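Local coordinates for OmpA family protein (Escherichia coli, PDB 5M38) that probably binds the peptidoglycan of the cell wall through its OmpA-like domain, as the TagL component of a type VI secretion system, at residues S45-N50 with E90-A95. Numbering follows the deposited sequence.
Sequences SGHTDN and ESRPVA
Asp49 and Glu90 bring the two backbones nearest to each other, 5.1 Å between their CA atoms, where the chain leaving strand 42-47 passes the loop that follows strand 83-89. No direct hydrogen bond links the residues of 45-50 to those of 90-95; a water does the bridging. It lies in the plane of the His47 ring, 2.7 Å from His47 ND1, and accepts the backbone N-H of Arg92 at 2.8 Å from that N. His47 CG stands anti to its own carbonyl carbon (chi1 -46°), and the imidazole meets Arg92 at its CB, 3.9 Å from His47 CE1. The guanidinium, turned 46° from the ring plane, leads away from residues 45-50. Tyr88 lies nearly parallel to the imidazole, its ring meeting that of His47, and the carbonyl of Arg92 is bound by Arg108. In the mixed sheet of this OmpA-like domain, 42-47 runs parallel to 83-89 and antiparallel to 108-112, and the contact sets the last residues of 42-47 and the turn after them against the loop that runs from 83-89 to helix 100-106. Thr48 holds its hydroxyl between backbone N and carbonyl carbon (chi1 71°), from where OG1 donates to Asp49 O at 3.0 Å, in the carbonyl plane and on a lone pair. Thr48 OG1 also lies 3.5 Å from Glu90 N, a contact and not a bond. A valine here has no hydroxyl to give, so Asp49 O would probably lose this bond and the backbone at Thr48-Asp49 would be freer to shift. The same carbonyl oxygen rests against Glu90 CB, 3.3 Å from Asp49 O. Past CG the Glu90 chain runs out extended, bringing OE1 against Asn50, 3.4 Å from Asn50 CB. Asp49 starts its side chain away from 90-95, and its OD2 forms a salt bridge with Arg107.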
ATOM      1  N   SER A  45      -2.388  -2.912  -3.271  1.00 55.50           N
ATOM      2  CA  SER A  45      -3.550  -2.023  -3.350  1.00 54.81           C
ATOM      3  C   SER A  45      -3.358  -0.800  -2.481  1.00 57.53           C
ATOM      4  O   SER A  45      -3.023  -0.922  -1.312  1.00 58.37           O
ATOM      5  CB  SER A  45      -4.808  -2.753  -2.898  1.00 59.81           C
ATOM      6  OG  SER A  45      -4.995  -3.938  -3.650  1.00 73.53           O
ATOM      7  N   GLY A  46      -3.606   0.365  -3.047  1.00 53.65           N
ATOM      8  CA  GLY A  46      -3.510   1.634  -2.343  1.00 53.30           C
ATOM      9  C   GLY A  46      -4.878   2.173  -1.975  1.00 57.69           C
ATOM     10  O   GLY A  46      -5.816   2.074  -2.776  1.00 56.72           O
ATOM     11  N   HIS A  47      -5.014   2.723  -0.747  1.00 55.26           N
ATOM     12  CA  HIS A  47      -6.271   3.294  -0.237  1.00 54.89           C
ATOM     13  C   HIS A  47      -5.997   4.541   0.582  1.00 58.85           C
ATOM     14  O   HIS A  47      -4.948   4.655   1.215  1.00 60.00           O
ATOM     15  CB  HIS A  47      -7.022   2.300   0.676  1.00 55.33           C
ATOM     16  CG  HIS A  47      -7.138   0.898   0.168  1.00 57.13           C
ATOM     17  ND1 HIS A  47      -8.260   0.475  -0.509  1.00 59.01           N
ATOM     18  CD2 HIS A  47      -6.278  -0.136   0.280  1.00 57.17           C
ATOM     19  CE1 HIS A  47      -8.054  -0.799  -0.786  1.00 57.84           C
ATOM     20  NE2 HIS A  47      -6.858  -1.204  -0.352  1.00 57.58           N
ATOM     21  N   THR A  48      -6.984   5.454   0.600  1.00 54.44           N
ATOM     22  CA  THR A  48      -7.038   6.716   1.344  1.00 52.87           C
ATOM     23  C   THR A  48      -8.365   6.749   2.151  1.00 57.41           C
ATOM     24  O   THR A  48      -9.164   5.810   2.086  1.00 56.81           O
ATOM     25  CB  THR A  48      -7.015   7.917   0.350  1.00 55.80           C
ATOM     26  OG1 THR A  48      -8.254   7.986  -0.339  1.00 57.09           O
ATOM     27  CG2 THR A  48      -5.877   7.873  -0.663  1.00 50.74           C
ATOM     28  N   ASP A  49      -8.615   7.856   2.866  1.00 55.98           N
ATOM     29  CA  ASP A  49      -9.876   8.133   3.564  1.00 56.62           C
ATOM     30  C   ASP A  49     -10.709   9.065   2.626  1.00 62.46           C
ATOM     31  O   ASP A  49     -10.354   9.194   1.448  1.00 61.70           O
ATOM     32  CB  ASP A  49      -9.598   8.774   4.934  1.00 58.27           C
ATOM     33  CG  ASP A  49      -8.726  10.024   4.974  1.00 66.68           C
ATOM     34  OD1 ASP A  49      -8.404  10.567   3.897  1.00 68.36           O
ATOM     35  OD2 ASP A  49      -8.362  10.456   6.084  1.00 72.28           O
ATOM     36  N   ASN A  50     -11.769   9.728   3.127  1.00 60.23           N
ATOM     37  CA  ASN A  50     -12.593  10.605   2.279  1.00 60.67           C
ATOM     38  C   ASN A  50     -12.161  12.082   2.289  1.00 66.80           C
ATOM     39  O   ASN A  50     -12.796  12.909   1.633  1.00 69.84           O
ATOM     40  CB  ASN A  50     -14.080  10.465   2.626  1.00 60.20           C
ATOM     41  CG  ASN A  50     -14.435  10.850   4.034  1.00 86.46           C
ATOM     42  OD1 ASN A  50     -13.573  10.992   4.914  1.00 84.37           O
ATOM     43  ND2 ASN A  50     -15.721  11.003   4.291  1.00 76.46           N
ATOM     44  N   GLU A  90     -10.880   6.252  -1.962  1.00 58.05           N
ATOM     45  CA  GLU A  90     -11.766   6.199  -0.799  1.00 58.56           C
ATOM     46  C   GLU A  90     -12.846   5.127  -0.933  1.00 66.03           C
ATOM     47  O   GLU A  90     -13.735   5.026  -0.083  1.00 66.00           O
ATOM     48  CB  GLU A  90     -12.412   7.573  -0.604  1.00 60.40           C
ATOM     49  CG  GLU A  90     -13.341   8.000  -1.729  1.00 67.94           C
ATOM     50  CD  GLU A  90     -14.379   9.008  -1.291  1.00 81.59           C
ATOM     51  OE1 GLU A  90     -13.985  10.062  -0.741  1.00 82.98           O
ATOM     52  OE2 GLU A  90     -15.584   8.761  -1.529  1.00 77.67           O
ATOM     53  N   SER A  91     -12.775   4.348  -2.026  1.00 65.23           N
ATOM     54  CA  SER A  91     -13.759   3.379  -2.468  1.00 65.72           C
ATOM     55  C   SER A  91     -13.857   2.091  -1.613  1.00 71.70           C
ATOM     56  O   SER A  91     -14.959   1.540  -1.563  1.00 72.57           O
ATOM     57  CB  SER A  91     -13.533   3.066  -3.941  1.00 68.67           C
ATOM     58  OG  SER A  91     -13.402   1.688  -4.242  1.00 87.71           O
ATOM     59  N   ARG A  92     -12.764   1.613  -0.948  1.00 67.65           N
ATOM     60  CA  ARG A  92     -12.804   0.373  -0.143  1.00 67.14           C
ATOM     61  C   ARG A  92     -12.413   0.577   1.334  1.00 71.06           C
ATOM     62  O   ARG A  92     -11.376   0.046   1.763  1.00 69.49           O
ATOM     63  CB  ARG A  92     -11.958  -0.773  -0.767  1.00 67.21           C
ATOM     64  CG  ARG A  92     -12.240  -1.138  -2.232  1.00 77.67           C
ATOM     65  CD  ARG A  92     -13.515  -1.927  -2.441  1.00100.03           C
ATOM     66  NE  ARG A  92     -13.692  -2.307  -3.844  1.00118.62           N
ATOM     67  CZ  ARG A  92     -14.576  -1.766  -4.681  1.00136.10           C
ATOM     68  NH1 ARG A  92     -15.406  -0.814  -4.249  1.00119.62           N
ATOM     69  NH2 ARG A  92     -14.652  -2.169  -5.938  1.00127.96           N
ATOM     70  N   PRO A  93     -13.231   1.286   2.163  1.00 67.87           N
ATOM     71  CA  PRO A  93     -12.824   1.481   3.567  1.00 67.21           C
ATOM     72  C   PRO A  93     -12.879   0.235   4.449  1.00 71.68           C
ATOM     73  O   PRO A  93     -13.704  -0.636   4.209  1.00 72.58           O
ATOM     74  CB  PRO A  93     -13.774   2.570   4.073  1.00 69.49           C
ATOM     75  CG  PRO A  93     -14.931   2.506   3.198  1.00 74.02           C
ATOM     76  CD  PRO A  93     -14.487   2.003   1.866  1.00 69.24           C
ATOM     77  N   VAL A  94     -11.994   0.165   5.469  1.00 68.01           N
ATOM     78  CA  VAL A  94     -11.997  -0.912   6.457  1.00 68.26           C
ATOM     79  C   VAL A  94     -12.889  -0.510   7.623  1.00 74.21           C
ATOM     80  O   VAL A  94     -13.531  -1.358   8.240  1.00 76.14           O
ATOM     81  CB  VAL A  94     -10.604  -1.391   6.933  1.00 71.84           C
ATOM     82  CG1 VAL A  94      -9.932  -2.248   5.874  1.00 71.24           C
ATOM     83  CG2 VAL A  94      -9.703  -0.241   7.348  1.00 71.37           C
ATOM     84  N   ALA A  95     -12.936   0.789   7.912  1.00 70.54           N
ATOM     85  CA  ALA A  95     -13.733   1.385   8.986  1.00 70.89           C
ATOM     86  C   ALA A  95     -14.521   2.590   8.425  1.00 75.18           C
ATOM     87  O   ALA A  95     -14.144   3.104   7.364  1.00 73.40           O
ATOM     88  CB  ALA A  95     -12.809   1.838  10.110  1.00 71.12           C
TER
HETATM   89  O   HOH W   1     -10.138   2.429  -0.394  1.00 51.41           O